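Local coordinates for protein nucleoside-diphosphate sugar epimerase (SulA family) (Corynebacterium glutamicum, PDB 3OH8) that probably acts as an NAD(P)-dependent nucleoside-diphosphate sugar epimerase, joining a Rossmann-type domain to an N-terminal antiparallel sheet packed against long helices, at residues T4-I9 and L104-V109; W90-N95 and G120-R125; N95-D100 and N501-R506; M15-H20 and S73-V78. All coordinates share one frame; numbering follows the deposited sequence.

From the N terminus, strand 3-9 forms the edge of an antiparallel sheet, where strand 102-110 returns to pair with it, closing the loop of interaction 1. Nested inside that loop, interaction 4 sets helix 13-21 against strand 74-78. Interaction 2 opens later, on strand 91-99, and closes on helix 119-139 past the end of interaction 1, so the two cross. Interaction 3 starts further along strand 91-99, sharing Asn95, and closes some 400 residues on, at the C-terminal helix 488-511; it crosses both 1 and 2. Together the four tie one sheet to helices on its two faces and bring the C-terminal helix back onto the N-terminal sheet.

Interaction 1. Residues T4-I9 and L104-V109; sequences TTSHFI and LITDSV
Antiparallel strand pairing joins Thr4-Phe8 to Leu104-Ser108 at the border of the N-terminal sheet, where strand 3-9 is the outermost strand. Thr5 with Asp107 and His7 with Ile105 are the hydrogen-bonded pairs; Thr5 N donates to Asp107 O over 3.0 Å, and Ile105 N to His7 O over 2.9 Å. Two of the three non-hydrogen-bonded pairs put hydroxyls opposite each other. Ser6 OG and Thr106 OG1 are 2.7 Å apart, a hydrogen bond in which either may donate, and Ser6 OG is also bonded to Ser498 OG of helix 488-511. Thr4 OG1 and Ser108 OG make a longer one at 3.2 Å, while the methyls Thr4 CG2 and Thr106 CG2 meet at 3.7 Å on the same face. Strand order and helices match the helix-grip (Bet v 1-like) topology, in which the first and last strands are neighbours and a long helix follows. Toward that helix, 119-139, point His7, Ile105 and Asp107. His7 CG sits between the backbone N and the carbonyl carbon (chi1 61°), and its ring lies beside Ile105, pointing the same way, with NE2 3.5 Å from Ile105 CB. Asp107 OD2 approaches the edge of this ring, but at 3.8 Å from NE2 it is too distant for a hydrogen bond. Ile105 CD1 also packs on Ile9 CG1, 3.8 Å away. Thr5, on this face too, directs its hydroxyl to Gln450 OE1, and Leu129 of helix 119-139 packs on Ile105.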
# COMPACT_ATOMS: atom_id res chain seq x y z
N THR A 4 18.53 8.75 16.41
CA THR A 4 17.49 8.44 17.38
C THR A 4 16.38 9.48 17.24
O THR A 4 16.64 10.69 17.25
CB THR A 4 18.01 8.44 18.83
OG1 THR A 4 19.13 7.56 18.94
CG2 THR A 4 16.92 7.98 19.78
N THR A 5 15.15 9.01 17.10
CA THR A 5 14.02 9.92 16.90
C THR A 5 12.73 9.25 17.36
O THR A 5 12.60 8.02 17.30
CB THR A 5 13.93 10.41 15.42
OG1 THR A 5 13.02 11.52 15.33
CG2 THR A 5 13.47 9.28 14.46
N SER A 6 11.79 10.06 17.83
CA SER A 6 10.55 9.54 18.41
C SER A 6 9.30 10.06 17.69
O SER A 6 9.30 11.16 17.13
CB SER A 6 10.47 9.90 19.91
OG SER A 6 11.49 9.27 20.67
N HIS A 7 8.23 9.28 17.74
CA HIS A 7 6.94 9.73 17.20
C HIS A 7 5.78 9.13 17.97
O HIS A 7 5.84 8.00 18.45
CB HIS A 7 6.82 9.40 15.70
CG HIS A 7 6.89 7.93 15.38
ND1 HIS A 7 5.83 7.24 14.83
CD2 HIS A 7 7.90 7.04 15.51
CE1 HIS A 7 6.19 5.97 14.64
NE2 HIS A 7 7.44 5.83 15.04
N PHE A 8 4.71 9.92 18.11
CA PHE A 8 3.55 9.51 18.88
C PHE A 8 2.48 8.86 18.00
O PHE A 8 2.15 9.37 16.94
CB PHE A 8 2.94 10.73 19.57
CG PHE A 8 1.69 10.44 20.33
CD1 PHE A 8 1.74 9.75 21.53
CD2 PHE A 8 0.46 10.87 19.85
CE1 PHE A 8 0.58 9.47 22.24
CE2 PHE A 8 -0.71 10.60 20.55
CZ PHE A 8 -0.65 9.90 21.75
N ILE A 9 1.92 7.76 18.48
CA ILE A 9 0.86 7.05 17.77
C ILE A 9 -0.37 7.06 18.67
O ILE A 9 -0.30 6.56 19.80
CB ILE A 9 1.25 5.58 17.52
CG1 ILE A 9 2.55 5.49 16.69
CG2 ILE A 9 0.12 4.83 16.82
CD1 ILE A 9 2.41 6.00 15.28
N LEU A 104 4.31 6.05 22.44
CA LEU A 104 5.45 6.83 21.98
C LEU A 104 6.49 5.84 21.51
O LEU A 104 6.98 5.03 22.31
CB LEU A 104 6.04 7.69 23.11
CG LEU A 104 7.30 8.46 22.69
CD1 LEU A 104 7.00 9.47 21.59
CD2 LEU A 104 7.94 9.14 23.89
N ILE A 105 6.80 5.87 20.22
CA ILE A 105 7.79 4.97 19.66
C ILE A 105 9.11 5.71 19.51
O ILE A 105 9.16 6.82 18.96
CB ILE A 105 7.35 4.43 18.26
CG1 ILE A 105 6.08 3.59 18.42
CG2 ILE A 105 8.45 3.59 17.65
CD1 ILE A 105 5.45 3.13 17.10
N THR A 106 10.17 5.10 20.02
CA THR A 106 11.49 5.64 19.76
C THR A 106 12.27 4.66 18.91
O THR A 106 12.41 3.48 19.26
CB THR A 106 12.27 5.94 21.05
OG1 THR A 106 11.51 6.82 21.87
CG2 THR A 106 13.63 6.58 20.71
N ASP A 107 12.77 5.13 17.77
CA ASP A 107 13.66 4.34 16.95
C ASP A 107 15.07 4.82 17.17
O ASP A 107 15.34 6.02 17.09
CB ASP A 107 13.32 4.49 15.47
CG ASP A 107 11.99 3.90 15.11
OD1 ASP A 107 11.88 2.65 15.07
OD2 ASP A 107 11.04 4.68 14.90
N SER A 108 15.97 3.89 17.43
CA SER A 108 17.38 4.22 17.56
C SER A 108 18.16 3.28 16.65
O SER A 108 18.21 2.07 16.88
CB SER A 108 17.84 4.08 19.01
OG SER A 108 19.22 4.37 19.13
N VAL A 109 18.76 3.83 15.60
CA VAL A 109 19.57 3.02 14.71
C VAL A 109 21.05 3.39 14.82
O VAL A 109 21.43 4.55 14.72
CB VAL A 109 19.09 3.09 13.24
CG1 VAL A 109 19.00 4.53 12.78
CG2 VAL A 109 20.03 2.31 12.34

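Interaction 2. Residues W90-N95 and G120-R125; sequences WRHVHN and GMFAYR
Trp90 reaches toward Met121, a selenomethionine, tip to tip: its CZ2 lies 4.0 Å from Met121 CE. The selenium stands obliquely to the six-membered ring, 5.2 Å from its centroid, a Met-aromatic contact. Two residues on, His92 extends with CG anti to the backbone N (chi1 -176°), and its NE2 arrives at the edge of the Phe122 ring, 3.3 Å from CZ. The two ring planes stand 70° apart, meeting obliquely. That same NE2 lies over one face of the Arg125 guanidinium, 4.0 Å from Arg125 NE, while ND1 makes a weak bond to Val93 O. His94 comes next on the same side of the strand and sets its NE2 3.4 Å above the centre of the His92 ring. Its CE1 edge faces Arg125 NH2 at 3.2 Å, the ring and guanidinium planes being 62° apart; the angle to ND1 is too poor for a hydrogen bond. His94 NE2 instead bonds Asp77 OD2, and Phe75 stacks on the ring. Asp107 of the adjacent strand touches His92, His94 and Phe122. Strand 91-99 thus meets helix 119-139 through long side chains alone, the axes of 91-95 and 120-125 being 13.9 Å apart, which is consistent with a helix-grip fold, where the long helix packs in the concave face of the sheet.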
# COMPACT_ATOMS: atom_id res chain seq x y z
N TRP A 90 24.41 -2.67 10.93
CA TRP A 90 23.14 -2.00 11.16
C TRP A 90 22.50 -2.54 12.44
O TRP A 90 22.37 -3.74 12.62
CB TRP A 90 22.23 -2.24 9.95
CG TRP A 90 20.82 -1.73 10.06
CD1 TRP A 90 19.75 -2.40 10.59
CD2 TRP A 90 20.33 -0.47 9.61
NE1 TRP A 90 18.62 -1.62 10.50
CE2 TRP A 90 18.95 -0.43 9.90
CE3 TRP A 90 20.91 0.64 8.98
CZ2 TRP A 90 18.15 0.67 9.59
CZ3 TRP A 90 20.12 1.72 8.68
CH2 TRP A 90 18.75 1.73 8.99
N ARG A 91 22.11 -1.63 13.33
CA ARG A 91 21.41 -2.05 14.54
C ARG A 91 20.24 -1.11 14.83
O ARG A 91 20.43 0.06 15.12
CB ARG A 91 22.39 -2.10 15.72
CG ARG A 91 21.96 -3.02 16.85
CD ARG A 91 23.15 -3.35 17.78
NE ARG A 91 22.76 -4.26 18.85
CZ ARG A 91 22.29 -3.86 20.03
NH1 ARG A 91 22.15 -2.56 20.28
NH2 ARG A 91 21.95 -4.75 20.95
N HIS A 92 19.02 -1.65 14.75
CA HIS A 92 17.82 -0.83 14.82
C HIS A 92 17.00 -1.23 16.04
O HIS A 92 16.41 -2.31 16.08
CB HIS A 92 17.01 -1.02 13.52
CG HIS A 92 15.79 -0.14 13.43
ND1 HIS A 92 15.31 0.59 14.48
CD2 HIS A 92 14.96 0.09 12.38
CE1 HIS A 92 14.22 1.25 14.10
NE2 HIS A 92 13.99 0.97 12.83
N VAL A 93 16.97 -0.37 17.05
CA VAL A 93 16.17 -0.62 18.24
C VAL A 93 14.80 0.07 18.10
O VAL A 93 14.72 1.27 17.79
CB VAL A 93 16.86 -0.11 19.52
CG1 VAL A 93 15.96 -0.35 20.74
CG2 VAL A 93 18.22 -0.79 19.71
N HIS A 94 13.73 -0.69 18.33
CA HIS A 94 12.36 -0.18 18.27
C HIS A 94 11.81 -0.20 19.69
O HIS A 94 11.57 -1.27 20.24
CB HIS A 94 11.45 -1.08 17.41
CG HIS A 94 12.00 -1.41 16.06
ND1 HIS A 94 11.44 -0.95 14.88
CD2 HIS A 94 13.03 -2.21 15.68
CE1 HIS A 94 12.10 -1.43 13.85
NE2 HIS A 94 13.07 -2.20 14.31
N ASN A 95 11.59 0.98 20.26
CA ASN A 95 11.13 1.09 21.65
C ASN A 95 9.72 1.66 21.73
O ASN A 95 9.39 2.63 21.05
CB ASN A 95 12.09 1.99 22.43
CG ASN A 95 11.94 1.83 23.94
OD1 ASN A 95 11.34 2.68 24.61
ND2 ASN A 95 12.50 0.76 24.47
N GLY A 120 14.37 10.24 5.44
CA GLY A 120 13.30 9.81 4.54
C GLY A 120 12.70 8.48 4.95
O GLY A 120 11.49 8.34 5.07
N MSE A 121 13.57 7.49 5.17
CA MSE A 121 13.16 6.17 5.62
C MSE A 121 12.27 6.27 6.84
O MSE A 121 11.20 5.65 6.89
CB MSE A 121 14.38 5.33 5.98
CG MSE A 121 14.05 4.01 6.71
SE MSE A 121 15.48 2.93 7.09
CE MSE A 121 14.66 1.62 7.97
N PHE A 122 12.70 7.03 7.84
CA PHE A 122 11.93 7.08 9.07
C PHE A 122 10.66 7.90 8.98
O PHE A 122 9.66 7.55 9.61
CB PHE A 122 12.80 7.43 10.27
CG PHE A 122 13.52 6.23 10.79
CD1 PHE A 122 12.85 5.31 11.57
CD2 PHE A 122 14.81 5.95 10.38
CE1 PHE A 122 13.48 4.15 12.01
CE2 PHE A 122 15.45 4.80 10.81
CZ PHE A 122 14.79 3.90 11.62
N ALA A 123 10.67 8.94 8.17
CA ALA A 123 9.45 9.70 7.95
C ALA A 123 8.39 8.78 7.34
O ALA A 123 7.20 8.86 7.70
CB ALA A 123 9.72 10.90 7.03
N TYR A 124 8.81 7.88 6.45
CA TYR A 124 7.90 6.91 5.84
C TYR A 124 7.36 5.91 6.86
O TYR A 124 6.15 5.68 6.94
CB TYR A 124 8.57 6.14 4.69
CG TYR A 124 7.63 5.13 4.06
CD1 TYR A 124 6.71 5.53 3.08
CD2 TYR A 124 7.61 3.81 4.48
CE1 TYR A 124 5.82 4.63 2.51
CE2 TYR A 124 6.72 2.89 3.91
CZ TYR A 124 5.83 3.31 2.93
OH TYR A 124 4.95 2.41 2.37
N ARG A 125 8.26 5.31 7.63
CA ARG A 125 7.87 4.37 8.68
C ARG A 125 6.84 4.99 9.62
O ARG A 125 5.84 4.34 9.96
CB ARG A 125 9.09 3.88 9.48
CG ARG A 125 10.11 3.06 8.71
CD ARG A 125 11.23 2.56 9.65
NE ARG A 125 10.67 1.93 10.85
CZ ARG A 125 10.43 0.62 10.97
NH1 ARG A 125 10.73 -0.20 9.97
NH2 ARG A 125 9.89 0.15 12.07

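Interaction 3. Residues N95-D100 and N501-R506; sequences NFVDQD and NFRRKR
Asp100 and Arg506 meet tip to tip in a salt bridge: Arg506 NH1 lies 2.5 Å from Asp100 OD2, on the anti lone pair, with carboxylate and guanidinium nearly coplanar (8°). The same oxygen accepts a second bond, from Gln99 NE2 at 3.1 Å, which comes from above the carboxylate plane. Hydrogen bonds from Arg503 hold the other end of the Gln99 amide. Arg503, extended from CG to NE, gives NE to Gln99 OE1 over 2.7 Å, nearly straight at 169° and on a lone pair; its NH2 adds weak bonds to that oxygen and to Asp98 O. The amide is therefore gripped at both its oxygen and its nitrogen. Van der Waals contact is slight: Gln99 CG touches Phe502 CE2 at 3.8 Å, and Val97 CG2 lies beside the guanidinium at Arg503 NH2. Phe502 CE2 also lies 3.7 Å above the Arg506 guanidinium plane, toward its rim. Phe8 of strand 3-9 makes a cation-pi contact with Arg506, and Leu104 of strand 102-110 packs on Phe502, so helix 488-511 runs nearly along strands 91-99, 102-110 and 3-9, with this contact toward its C-terminal end.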
# COMPACT_ATOMS: atom_id res chain seq x y z
N ASN A 95 11.59 0.98 20.26
CA ASN A 95 11.13 1.09 21.65
C ASN A 95 9.72 1.66 21.73
O ASN A 95 9.39 2.63 21.05
CB ASN A 95 12.09 1.99 22.43
CG ASN A 95 11.94 1.83 23.94
OD1 ASN A 95 11.34 2.68 24.61
ND2 ASN A 95 12.50 0.76 24.47
N PHE A 96 8.88 1.05 22.57
CA PHE A 96 7.48 1.44 22.70
C PHE A 96 7.15 1.78 24.15
O PHE A 96 7.24 0.91 25.02
CB PHE A 96 6.58 0.27 22.30
CG PHE A 96 6.79 -0.21 20.88
CD1 PHE A 96 7.88 -1.02 20.56
CD2 PHE A 96 5.88 0.10 19.89
CE1 PHE A 96 8.06 -1.49 19.27
CE2 PHE A 96 6.05 -0.36 18.59
CZ PHE A 96 7.14 -1.15 18.28
N VAL A 97 6.76 3.02 24.44
CA VAL A 97 6.28 3.32 25.79
C VAL A 97 4.86 3.86 25.79
O VAL A 97 4.37 4.34 24.77
CB VAL A 97 7.20 4.29 26.57
CG1 VAL A 97 8.55 3.62 26.84
CG2 VAL A 97 7.37 5.60 25.83
N ASP A 98 4.19 3.77 26.94
CA ASP A 98 2.88 4.39 27.10
C ASP A 98 3.04 5.89 27.13
O ASP A 98 4.00 6.41 27.70
CB ASP A 98 2.19 3.89 28.37
CG ASP A 98 1.88 2.42 28.32
OD1 ASP A 98 1.42 1.95 27.25
OD2 ASP A 98 2.10 1.73 29.33
N GLN A 99 2.11 6.58 26.49
CA GLN A 99 2.14 8.02 26.41
C GLN A 99 0.72 8.56 26.33
O GLN A 99 0.10 8.52 25.27
CB GLN A 99 2.93 8.48 25.19
CG GLN A 99 3.11 9.98 25.13
CD GLN A 99 3.91 10.51 26.32
OE1 GLN A 99 4.97 9.97 26.64
NE2 GLN A 99 3.42 11.55 26.97
N ASP A 100 0.20 9.02 27.47
CA ASP A 100 -1.14 9.61 27.52
C ASP A 100 -2.22 8.72 26.88
O ASP A 100 -3.08 9.20 26.16
CB ASP A 100 -1.12 10.99 26.87
CG ASP A 100 -0.16 11.95 27.57
OD1 ASP A 100 -0.09 11.90 28.82
OD2 ASP A 100 0.53 12.74 26.89
N ASN A 501 12.72 14.41 25.74
CA ASN A 501 12.54 15.55 24.84
C ASN A 501 11.09 15.66 24.37
O ASN A 501 10.49 16.74 24.35
CB ASN A 501 13.49 15.44 23.64
CG ASN A 501 13.29 16.55 22.62
OD1 ASN A 501 13.61 17.71 22.89
ND2 ASN A 501 12.77 16.20 21.45
N PHE A 502 10.52 14.53 23.97
CA PHE A 502 9.13 14.52 23.51
C PHE A 502 8.22 15.01 24.62
O PHE A 502 7.33 15.84 24.42
CB PHE A 502 8.71 13.12 23.08
CG PHE A 502 7.26 13.04 22.68
CD1 PHE A 502 6.87 13.28 21.37
CD2 PHE A 502 6.28 12.77 23.63
CE1 PHE A 502 5.53 13.24 21.01
CE2 PHE A 502 4.93 12.72 23.28
CZ PHE A 502 4.55 12.95 21.96
N ARG A 503 8.44 14.47 25.82
CA ARG A 503 7.58 14.81 26.94
C ARG A 503 7.73 16.26 27.39
O ARG A 503 6.75 16.89 27.76
CB ARG A 503 7.80 13.83 28.09
CG ARG A 503 7.20 12.48 27.78
CD ARG A 503 7.63 11.41 28.77
NE ARG A 503 6.98 10.15 28.45
CZ ARG A 503 7.20 9.01 29.10
NH1 ARG A 503 8.07 8.98 30.10
NH2 ARG A 503 6.56 7.91 28.74
N ARG A 504 8.95 16.79 27.33
CA ARG A 504 9.17 18.17 27.73
C ARG A 504 8.41 19.10 26.79
O ARG A 504 7.76 20.06 27.22
CB ARG A 504 10.68 18.47 27.75
CG ARG A 504 11.08 19.68 28.56
CD ARG A 504 12.52 19.50 29.07
NE ARG A 504 13.32 18.94 27.99
CZ ARG A 504 14.18 17.93 28.11
NH1 ARG A 504 14.41 17.34 29.27
NH2 ARG A 504 14.81 17.52 27.03
N LYS A 505 8.48 18.81 25.50
CA LYS A 505 7.76 19.61 24.50
C LYS A 505 6.24 19.50 24.65
O LYS A 505 5.53 20.50 24.62
CB LYS A 505 8.19 19.19 23.09
CG LYS A 505 7.36 19.80 21.97
CD LYS A 505 7.61 21.30 21.82
CE LYS A 505 6.91 21.84 20.58
NZ LYS A 505 7.19 23.28 20.34
N ARG A 506 5.73 18.28 24.84
CA ARG A 506 4.29 18.10 25.03
C ARG A 506 3.80 18.82 26.28
O ARG A 506 2.74 19.45 26.27
CB ARG A 506 3.92 16.61 25.09
CG ARG A 506 2.45 16.39 25.44
CD ARG A 506 2.02 14.94 25.28
NE ARG A 506 1.78 14.61 23.89
CZ ARG A 506 1.04 13.58 23.48
NH1 ARG A 506 0.47 12.77 24.37
NH2 ARG A 506 0.86 13.36 22.19

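Interaction 4. Residues M15-H20 and S73-V78; sequences MVWDWH and SRFTDV
Trp17 and His20 of helix 15-20 face Phe75 of strand 74-78, the two axes inclined at 32° and 11.0 Å apart, with a classic beta bulge at Ser73 and Arg74 opening the strand. Trp17 brings its six-membered ring up against the bulge backbone. Ser73 N lies over one face toward the rim, 3.6 Å from CZ3, and Arg74 N is 3.5 Å from the same carbon, approaching obliquely. The neighbouring CH2 comes 3.6 Å from Arg74 O, so the indole tip is wedged against peptide groups and not against the Arg74 side chain. That side chain starts away from the helix and forms a salt bridge with Glu492. In Phe75, chi1 (72°) puts CG between the backbone N and the carbonyl carbon, on the side of the helix; the ring edge meets both helix residues: CD1 is 4.0 Å from Trp17 CZ3, and CE1 is 4.2 Å from His20 CD2. The rotation of His20 is set within its own helix. ND1 donates to Val16 O over 2.8 Å, almost straight at 168°, with the donor well above the carbonyl plane. Trp19 CE3 covers one face of the imidazole, 3.7 Å above its centre. Phe96 of strand 91-99 meets both the Trp17 and the His20 ring edge-to-face. Helix 13-21 thereby closes over strands 74-78 and 91-99 on one face of the sheet, beside helices 25-29 and 119-139, while Glu492 belongs to helix 488-511 on the other.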
# COMPACT_ATOMS: atom_id res chain seq x y z
N MSE A 15 -2.10 -2.45 21.26
CA MSE A 15 -2.53 -2.54 19.86
C MSE A 15 -1.35 -2.27 18.92
O MSE A 15 -1.17 -2.96 17.91
CB MSE A 15 -3.67 -1.54 19.59
CG MSE A 15 -4.08 -1.35 18.10
SE MSE A 15 -5.46 -0.17 17.88
CE MSE A 15 -6.60 -0.74 19.15
N VAL A 16 -0.57 -1.25 19.23
CA VAL A 16 0.56 -0.89 18.36
C VAL A 16 1.60 -2.00 18.31
O VAL A 16 2.06 -2.39 17.23
CB VAL A 16 1.21 0.42 18.82
CG1 VAL A 16 2.43 0.74 17.96
CG2 VAL A 16 0.20 1.56 18.76
N TRP A 17 1.96 -2.53 19.47
CA TRP A 17 2.89 -3.65 19.54
C TRP A 17 2.36 -4.82 18.74
O TRP A 17 3.06 -5.42 17.90
CB TRP A 17 3.09 -4.07 20.99
CG TRP A 17 3.90 -5.31 21.11
CD1 TRP A 17 3.44 -6.59 21.21
CD2 TRP A 17 5.33 -5.39 21.11
NE1 TRP A 17 4.50 -7.47 21.29
CE2 TRP A 17 5.67 -6.76 21.23
CE3 TRP A 17 6.35 -4.44 21.02
CZ2 TRP A 17 6.99 -7.19 21.26
CZ3 TRP A 17 7.67 -4.88 21.06
CH2 TRP A 17 7.97 -6.24 21.18
N ASP A 18 1.11 -5.16 19.01
CA ASP A 18 0.44 -6.27 18.36
C ASP A 18 0.57 -6.18 16.85
O ASP A 18 0.84 -7.18 16.17
CB ASP A 18 -1.03 -6.22 18.72
CG ASP A 18 -1.58 -7.56 19.04
OD1 ASP A 18 -1.66 -7.86 20.26
OD2 ASP A 18 -1.93 -8.31 18.10
N TRP A 19 0.37 -4.98 16.32
CA TRP A 19 0.41 -4.76 14.86
C TRP A 19 1.77 -5.17 14.27
O TRP A 19 1.84 -5.75 13.18
CB TRP A 19 0.09 -3.29 14.58
CG TRP A 19 0.00 -2.90 13.12
CD1 TRP A 19 -1.13 -2.79 12.36
CD2 TRP A 19 1.10 -2.56 12.27
NE1 TRP A 19 -0.80 -2.40 11.08
CE2 TRP A 19 0.56 -2.25 11.00
CE3 TRP A 19 2.49 -2.49 12.46
CZ2 TRP A 19 1.37 -1.87 9.92
CZ3 TRP A 19 3.28 -2.12 11.39
CH2 TRP A 19 2.72 -1.81 10.14
N HIS A 20 2.84 -4.86 15.00
CA HIS A 20 4.20 -5.18 14.57
C HIS A 20 4.51 -6.68 14.60
O HIS A 20 5.41 -7.15 13.89
CB HIS A 20 5.24 -4.44 15.42
CG HIS A 20 5.31 -2.97 15.15
ND1 HIS A 20 4.40 -2.07 15.67
CD2 HIS A 20 6.20 -2.23 14.44
CE1 HIS A 20 4.71 -0.85 15.28
NE2 HIS A 20 5.79 -0.93 14.51
N SER A 73 7.52 -4.07 24.58
CA SER A 73 8.21 -2.79 24.78
C SER A 73 9.36 -2.53 23.81
O SER A 73 9.69 -1.38 23.54
CB SER A 73 8.78 -2.67 26.22
OG SER A 73 7.74 -2.71 27.17
N ARG A 74 10.00 -3.60 23.35
CA ARG A 74 11.19 -3.43 22.54
C ARG A 74 11.51 -4.63 21.68
O ARG A 74 11.38 -5.77 22.14
CB ARG A 74 12.40 -3.10 23.41
CG ARG A 74 13.67 -2.85 22.62
CD ARG A 74 14.83 -2.47 23.55
NE ARG A 74 14.65 -1.15 24.15
CZ ARG A 74 15.56 -0.56 24.91
NH1 ARG A 74 16.71 -1.16 25.16
NH2 ARG A 74 15.33 0.64 25.42
N PHE A 75 11.89 -4.38 20.43
CA PHE A 75 12.57 -5.41 19.64
C PHE A 75 13.69 -4.76 18.85
O PHE A 75 13.70 -3.55 18.69
CB PHE A 75 11.60 -6.23 18.76
CG PHE A 75 11.04 -5.48 17.59
CD1 PHE A 75 9.84 -4.79 17.70
CD2 PHE A 75 11.68 -5.50 16.36
CE1 PHE A 75 9.30 -4.12 16.60
CE2 PHE A 75 11.15 -4.83 15.26
CZ PHE A 75 9.96 -4.13 15.38
N THR A 76 14.65 -5.55 18.39
CA THR A 76 15.85 -4.97 17.78
C THR A 76 16.23 -5.72 16.50
O THR A 76 16.25 -6.96 16.50
CB THR A 76 17.05 -5.01 18.78
OG1 THR A 76 16.75 -4.22 19.94
CG2 THR A 76 18.31 -4.46 18.13
N ASP A 77 16.51 -4.99 15.43
CA ASP A 77 16.96 -5.61 14.17
C ASP A 77 18.46 -5.46 14.06
O ASP A 77 18.99 -4.38 14.31
CB ASP A 77 16.34 -4.93 12.93
CG ASP A 77 14.83 -4.87 12.97
OD1 ASP A 77 14.19 -5.86 13.34
OD2 ASP A 77 14.29 -3.80 12.60
N VAL A 78 19.16 -6.51 13.64
CA VAL A 78 20.61 -6.41 13.47
C VAL A 78 21.10 -7.08 12.19
O VAL A 78 20.53 -8.07 11.76
CB VAL A 78 21.38 -7.00 14.69
CG1 VAL A 78 20.95 -6.31 15.98
CG2 VAL A 78 21.19 -8.50 14.79